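Local coordinates for conserved hypothetical protein yffB (Pseudomonas aeruginosa, PDB 1RW1) that is of unconfirmed function but probably acts as a glutathione-dependent thiol reductase with a thioredoxin fold, at residues Y5-C10 and D31-G36; D11-A16 and K90-E95. All coordinates share one frame; numbering follows the deposited sequence. Where two conformers were deposited one is given.

Contact 1: residues Y5-C10 and D31-G36; sequences YGIKAC and DYKAVG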
loop_
_atom_site.group_PDB
_atom_site.type_symbol
_atom_site.label_atom_id
_atom_site.label_comp_id
_atom_site.label_asym_id
_atom_site.label_seq_id
_atom_site.Cartn_x
_atom_site.Cartn_y
_atom_site.Cartn_z
ATOM N N TYR A 5 -4.202 -2.693 4.136
ATOM C CA TYR A 5 -4.523 -2.774 2.714
ATOM C C TYR A 5 -3.468 -3.599 1.998
ATOM O O TYR A 5 -2.263 -3.342 2.130
ATOM C CB TYR A 5 -4.522 -1.376 2.090
ATOM C CG TYR A 5 -5.548 -0.418 2.638
ATOM C CD1 TYR A 5 -5.349 0.245 3.821
ATOM C CD2 TYR A 5 -6.720 -0.177 1.952
ATOM C CE1 TYR A 5 -6.286 1.137 4.310
ATOM C CE2 TYR A 5 -7.670 0.708 2.428
ATOM C CZ TYR A 5 -7.446 1.374 3.614
ATOM O OH TYR A 5 -8.381 2.262 4.094
ATOM N N GLY A 6 -3.920 -4.552 1.191
ATOM C CA GLY A 6 -3.016 -5.352 0.383
ATOM C C GLY A 6 -3.732 -6.566 -0.171
ATOM O O GLY A 6 -4.886 -6.488 -0.584
ATOM N N ILE A 7 -3.036 -7.706 -0.194
ATOM C CA ILE A 7 -3.563 -8.975 -0.684
ATOM C C ILE A 7 -3.140 -10.084 0.274
ATOM O O ILE A 7 -2.360 -9.860 1.195
ATOM C CB ILE A 7 -3.061 -9.271 -2.138
ATOM C CG1 ILE A 7 -1.547 -9.531 -2.152
ATOM C CG2 ILE A 7 -3.461 -8.157 -3.085
ATOM C CD1 ILE A 7 -1.024 -10.050 -3.487
ATOM N N LYS A 8 -3.648 -11.289 0.057
ATOM C CA LYS A 8 -3.290 -12.429 0.898
ATOM C C LYS A 8 -1.925 -13.036 0.557
ATOM O O LYS A 8 -1.095 -13.282 1.439
ATOM C CB LYS A 8 -4.381 -13.504 0.783
ATOM C CG LYS A 8 -5.732 -13.091 1.360
ATOM C CD LYS A 8 -6.845 -14.094 0.974
ATOM C CE LYS A 8 -8.193 -13.750 1.608
ATOM N NZ LYS A 8 -9.334 -14.561 1.036
ATOM N N ALA A 9 -1.704 -13.305 -0.726
ATOM C CA ALA A 9 -0.568 -14.114 -1.169
ATOM C C ALA A 9 0.626 -13.211 -1.454
ATOM O O ALA A 9 1.035 -13.011 -2.599
ATOM C CB ALA A 9 -0.934 -14.911 -2.413
ATOM N N CYS A 10 1.200 -12.702 -0.375
ATOM C CA CYS A 10 2.319 -11.787 -0.436
ATOM C C CYS A 10 3.146 -12.014 0.812
ATOM O O CYS A 10 2.603 -11.917 1.904
ATOM C CB CYS A 10 1.843 -10.327 -0.491
ATOM S SG CYS A 10 3.142 -9.091 -0.274
ATOM N N ASP A 31 -8.734 -6.064 1.008
ATOM C CA ASP A 31 -8.072 -6.993 0.089
ATOM C C ASP A 31 -8.341 -6.534 -1.337
ATOM O O ASP A 31 -9.493 -6.590 -1.803
ATOM C CB ASP A 31 -8.705 -8.354 0.330
ATOM C CG ASP A 31 -8.177 -9.464 -0.545
ATOM O OD1 ASP A 31 -7.322 -9.231 -1.437
ATOM O OD2 ASP A 31 -8.646 -10.612 -0.322
ATOM N N TYR A 32 -7.320 -6.086 -2.058
ATOM C CA TYR A 32 -7.520 -5.589 -3.423
ATOM C C TYR A 32 -8.162 -6.620 -4.328
ATOM O O TYR A 32 -8.881 -6.232 -5.250
ATOM C CB TYR A 32 -6.196 -5.135 -4.032
ATOM C CG TYR A 32 -5.490 -4.025 -3.287
ATOM C CD1 TYR A 32 -6.166 -2.939 -2.757
ATOM C CD2 TYR A 32 -4.125 -4.055 -3.123
ATOM C CE1 TYR A 32 -5.497 -1.947 -2.076
ATOM C CE2 TYR A 32 -3.445 -3.065 -2.438
ATOM C CZ TYR A 32 -4.132 -2.004 -1.914
ATOM O OH TYR A 32 -3.524 -0.982 -1.227
ATOM N N LYS A 33 -7.896 -7.920 -4.127
ATOM C CA LYS A 33 -8.499 -8.962 -4.965
ATOM C C LYS A 33 -9.972 -9.216 -4.639
ATOM O O LYS A 33 -10.647 -9.897 -5.400
ATOM C CB LYS A 33 -7.701 -10.261 -4.889
ATOM C CG LYS A 33 -6.292 -10.159 -5.455
ATOM C CD LYS A 33 -5.579 -11.498 -5.448
ATOM C CE LYS A 33 -4.097 -11.417 -5.818
ATOM N NZ LYS A 33 -3.379 -12.689 -5.568
ATOM N N ALA A 34 -10.462 -8.668 -3.531
ATOM C CA ALA A 34 -11.853 -8.796 -3.130
ATOM C C ALA A 34 -12.668 -7.526 -3.381
ATOM O O ALA A 34 -13.865 -7.634 -3.663
ATOM C CB ALA A 34 -11.952 -9.181 -1.658
ATOM N N VAL A 35 -12.051 -6.345 -3.228
ATOM C CA VAL A 35 -12.798 -5.088 -3.251
ATOM C C VAL A 35 -12.151 -3.978 -4.075
ATOM O O VAL A 35 -12.699 -2.887 -4.165
ATOM C CB VAL A 35 -13.103 -4.575 -1.825
ATOM C CG1 VAL A 35 -13.994 -5.564 -1.078
ATOM C CG2 VAL A 35 -11.828 -4.280 -1.061
ATOM N N GLY A 36 -11.015 -4.219 -4.708
ATOM C CA GLY A 36 -10.376 -3.181 -5.491
ATOM C C GLY A 36 -9.849 -2.044 -4.625
ATOM O O GLY A 36 -9.497 -2.234 -3.453
HETATM O O HOH W 1 -1.163 -1.918 -0.270
HETATM O O HOH W 2 -5.805 -11.476 -1.870
HETATM O O HOH W 3 -9.519 -12.836 -1.248
HETATM O O HOH W 4 -3.671 -13.065 -2.839
#
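Tyr32 lays its ring across the backbone of Gly6, whose N stands 3.9 Å above the ring plane, offset toward the rim. Glycine suits this place by its backbone, since phi 166° with psi -141° is a conformation that favours it. The aromatic carbons come down on the main chain, CE2 of Tyr32 lying 3.7 Å from Gly6 CA. At the root of the ring, chi1 (-60°) sets Tyr32 CG beside the backbone N. Beyond Gly6 the phenol oxygen OH of Tyr32 meets CB of Tyr5 at 3.5 Å and donates to a water that in turn donates to Tyr5 O. On the other side of Gly6 in sequence, Ile7 crosses Tyr32 at about a right angle and touches it with its CG2 branch, while its CD1 packs on CE of Lys33.

Between the backbones runs a single direct hydrogen bond, Tyr32 N to Gly6 O, 2.9 Å long and nearly straight. It continues the parallel pairing of strands 2-6 and 27-31 into helix 32-35, which Asp31 N-caps. The OD1 of Asp31 accepts from Lys33 N at 3.0 Å, the donor coming from above the carboxylate plane, and takes a further bond from a water that links it to Lys8 N. OD2 of Asp31 lies 4.2 Å from Lys8 NZ, too far for a salt bridge, and a water spans that gap.

The chemistry thus divides in two: aromatic packing on bare backbone at the buried end, and at the exposed end charges joined through water, whose attraction is probably softened by solvent.

Contact 2: residues D11-A16 and K90-E95; sequences DTMKKA and KRPVLE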
loop_
_atom_site.group_PDB
_atom_site.type_symbol
_atom_site.label_atom_id
_atom_site.label_comp_id
_atom_site.label_asym_id
_atom_site.label_seq_id
_atom_site.Cartn_x
_atom_site.Cartn_y
_atom_site.Cartn_z
ATOM N N ASP A 11 4.430 -12.313 0.670
ATOM C CA ASP A 11 5.241 -12.563 1.852
ATOM C C ASP A 11 5.335 -11.340 2.761
ATOM O O ASP A 11 5.388 -11.500 3.976
ATOM C CB ASP A 11 6.604 -13.085 1.490
ATOM C CG ASP A 11 6.566 -14.527 1.035
ATOM O OD1 ASP A 11 5.681 -15.328 1.444
ATOM O OD2 ASP A 11 7.440 -14.941 0.270
ATOM N N THR A 12 5.361 -10.127 2.217
ATOM C CA THR A 12 5.407 -8.933 3.059
ATOM C C THR A 12 4.124 -8.813 3.873
ATOM O O THR A 12 4.167 -8.491 5.065
ATOM C CB THR A 12 5.660 -7.694 2.211
ATOM O OG1 THR A 12 6.934 -7.828 1.568
ATOM C CG2 THR A 12 5.779 -6.471 3.082
HETATM N N MSE A 13 2.979 -9.081 3.235
HETATM C CA MSE A 13 1.711 -9.091 3.969
HETATM C C MSE A 13 1.721 -10.136 5.077
HETATM O O MSE A 13 1.242 -9.878 6.177
HETATM C CB MSE A 13 0.552 -9.379 3.016
HETATM C CG MSE A 13 0.315 -8.299 2.002
HETATM SE SE MSE A 13 -0.284 -6.618 2.800
HETATM C CE MSE A 13 -1.956 -7.248 3.539
ATOM N N LYS A 14 2.251 -11.321 4.783
ATOM C CA LYS A 14 2.269 -12.386 5.789
ATOM C C LYS A 14 3.093 -11.951 6.996
ATOM O O LYS A 14 2.731 -12.220 8.158
ATOM C CB LYS A 14 2.837 -13.673 5.194
ATOM C CG LYS A 14 1.974 -14.284 4.129
ATOM C CD LYS A 14 2.687 -15.394 3.390
ATOM C CE LYS A 14 2.038 -15.754 2.082
ATOM N NZ LYS A 14 2.952 -16.549 1.237
ATOM N N LYS A 15 4.235 -11.322 6.740
ATOM C CA LYS A 15 5.107 -10.865 7.800
ATOM C C LYS A 15 4.394 -9.815 8.659
ATOM O O LYS A 15 4.395 -9.892 9.888
ATOM C CB LYS A 15 6.404 -10.289 7.206
ATOM C CG LYS A 15 7.268 -11.331 6.515
ATOM C CD LYS A 15 8.255 -10.780 5.504
ATOM C CE LYS A 15 9.186 -9.751 6.033
ATOM N NZ LYS A 15 10.221 -9.463 4.997
ATOM N N ALA A 16 3.799 -8.828 8.001
ATOM C CA ALA A 16 3.142 -7.730 8.695
ATOM C C ALA A 16 1.951 -8.234 9.501
ATOM O O ALA A 16 1.743 -7.805 10.640
ATOM C CB ALA A 16 2.693 -6.675 7.699
ATOM N N LYS A 90 2.465 -0.366 -3.297
ATOM C CA LYS A 90 3.332 -0.955 -2.291
ATOM C C LYS A 90 2.487 -1.528 -1.149
ATOM O O LYS A 90 1.476 -0.953 -0.751
ATOM C CB LYS A 90 4.304 0.087 -1.754
ATOM C CG LYS A 90 5.522 0.297 -2.613
ATOM C CD LYS A 90 6.765 0.638 -1.799
ATOM C CE LYS A 90 7.935 1.075 -2.681
ATOM N NZ LYS A 90 7.614 2.332 -3.363
ATOM N N ARG A 91 2.950 -2.650 -0.618
ATOM C CA ARG A 91 2.245 -3.371 0.454
ATOM C C ARG A 91 3.106 -3.393 1.722
ATOM O O ARG A 91 4.343 -3.518 1.640
ATOM C CB ARG A 91 1.835 -4.764 0.017
ATOM C CG ARG A 91 0.847 -4.741 -1.132
ATOM C CD ARG A 91 0.303 -6.100 -1.452
ATOM N NE ARG A 91 1.271 -7.038 -1.991
ATOM C CZ ARG A 91 1.398 -7.337 -3.277
ATOM N NH1 ARG A 91 0.695 -6.727 -4.217
ATOM N NH2 ARG A 91 2.246 -8.289 -3.617
ATOM N N PRO A 92 2.441 -3.553 2.861
ATOM C CA PRO A 92 1.078 -3.085 3.100
ATOM C C PRO A 92 0.943 -1.588 3.075
ATOM O O PRO A 92 1.939 -0.874 3.033
ATOM C CB PRO A 92 0.777 -3.595 4.533
ATOM C CG PRO A 92 1.978 -4.394 4.957
ATOM C CD PRO A 92 3.101 -3.840 4.137
ATOM N N VAL A 93 -0.299 -1.114 3.151
ATOM C CA VAL A 93 -0.585 0.205 3.714
ATOM C C VAL A 93 -1.361 -0.053 4.989
ATOM O O VAL A 93 -2.287 -0.870 5.004
ATOM C CB VAL A 93 -1.349 1.130 2.758
ATOM C CG1 VAL A 93 -1.652 2.457 3.428
ATOM C CG2 VAL A 93 -0.566 1.345 1.483
ATOM N N LEU A 94 -0.988 0.613 6.077
ATOM C CA LEU A 94 -1.662 0.452 7.359
ATOM C C LEU A 94 -2.151 1.815 7.801
ATOM O O LEU A 94 -1.341 2.727 8.020
ATOM C CB LEU A 94 -0.721 -0.132 8.398
ATOM C CG LEU A 94 -1.276 -0.239 9.827
ATOM C CD1 LEU A 94 -2.513 -1.131 9.918
ATOM C CD2 LEU A 94 -0.188 -0.761 10.757
ATOM N N GLU A 95 -3.473 1.957 7.922
ATOM C CA GLU A 95 -4.120 3.183 8.386
ATOM C C GLU A 95 -4.273 3.138 9.892
ATOM O O GLU A 95 -4.868 2.223 10.436
ATOM C CB GLU A 95 -5.426 3.393 7.637
ATOM C CG GLU A 95 -5.149 3.810 6.198
ATOM C CD GLU A 95 -6.397 4.111 5.431
ATOM O OE1 GLU A 95 -7.488 3.669 5.853
ATOM O OE2 GLU A 95 -6.285 4.805 4.411
#
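Pro92 fits its ring against helix 11-22, its carbons spread over three helix residues, with Met13 meeting more than one of them. Its CB touches the selenium of Met13, modelled as selenomethionine, at 3.6 Å; CG lies 3.6 Å from Ala16 CB, and CD is 3.9 Å from Thr12 CG2. Three residues within about one turn of the helix thus receive one compact ring. Ala16 suits its place because a lone methyl group lets the helix come close to the proline.

The peptide bond before Pro92 is cis, and a cis-proline at this place, just ahead of strand 93-95 and facing the start of the first helix, is a hallmark of the thioredoxin fold. The Met13 chain runs past the proline ring, the two pointing opposite ways. It is bent at both chi2 (-66°) and chi3 (-63°), the first of which places the selenium and the second the terminal methyl CE. Its flexible, polarisable side chain can follow the proline's contour, and it also rests on Leu4 of strand 2-6.

Arg91 crosses Met13 at about a right angle, and its aliphatic part does the touching: CB lies 4.0 Å from the selenium, and CD 4.1 Å from Met13 CG. The chain then bends at chi3 (-67°), which positions NE. Thr12 adds its methyl group, CG2 lying 3.6 Å from Arg91 O.

No hydrogen bond joins the two segments, so their union depends on shape and apolar burial. Arg91 sets its NE beside Cys10 SG, immediately before the helix, and the contact thus joins the cis-proline loop to the helix start.

Overall arrangement
From the N terminus, strand 2-6 runs through Gly6 into the loop that leads to helix 11-22. The chain returns along strand 27-31, and contact 1 closes this first loop where helix 32-35 begins, a beta-alpha-beta unit with parallel strands. Contact 2 closes a much longer loop, taking in the mostly helical residues between helix 11-22 and strand 93-95. Because their segments alternate along the chain, the two closures cross. Their centres lie about 10 Å apart, and they meet directly: strand 93-95 pairs antiparallel with strand 2-6, Tyr5 N bonding to Val93 O. Contact 1 ties the ends of strands 2-6 and 27-31 together, and contact 2 sets the loop before strand 93-95 on helix 11-22.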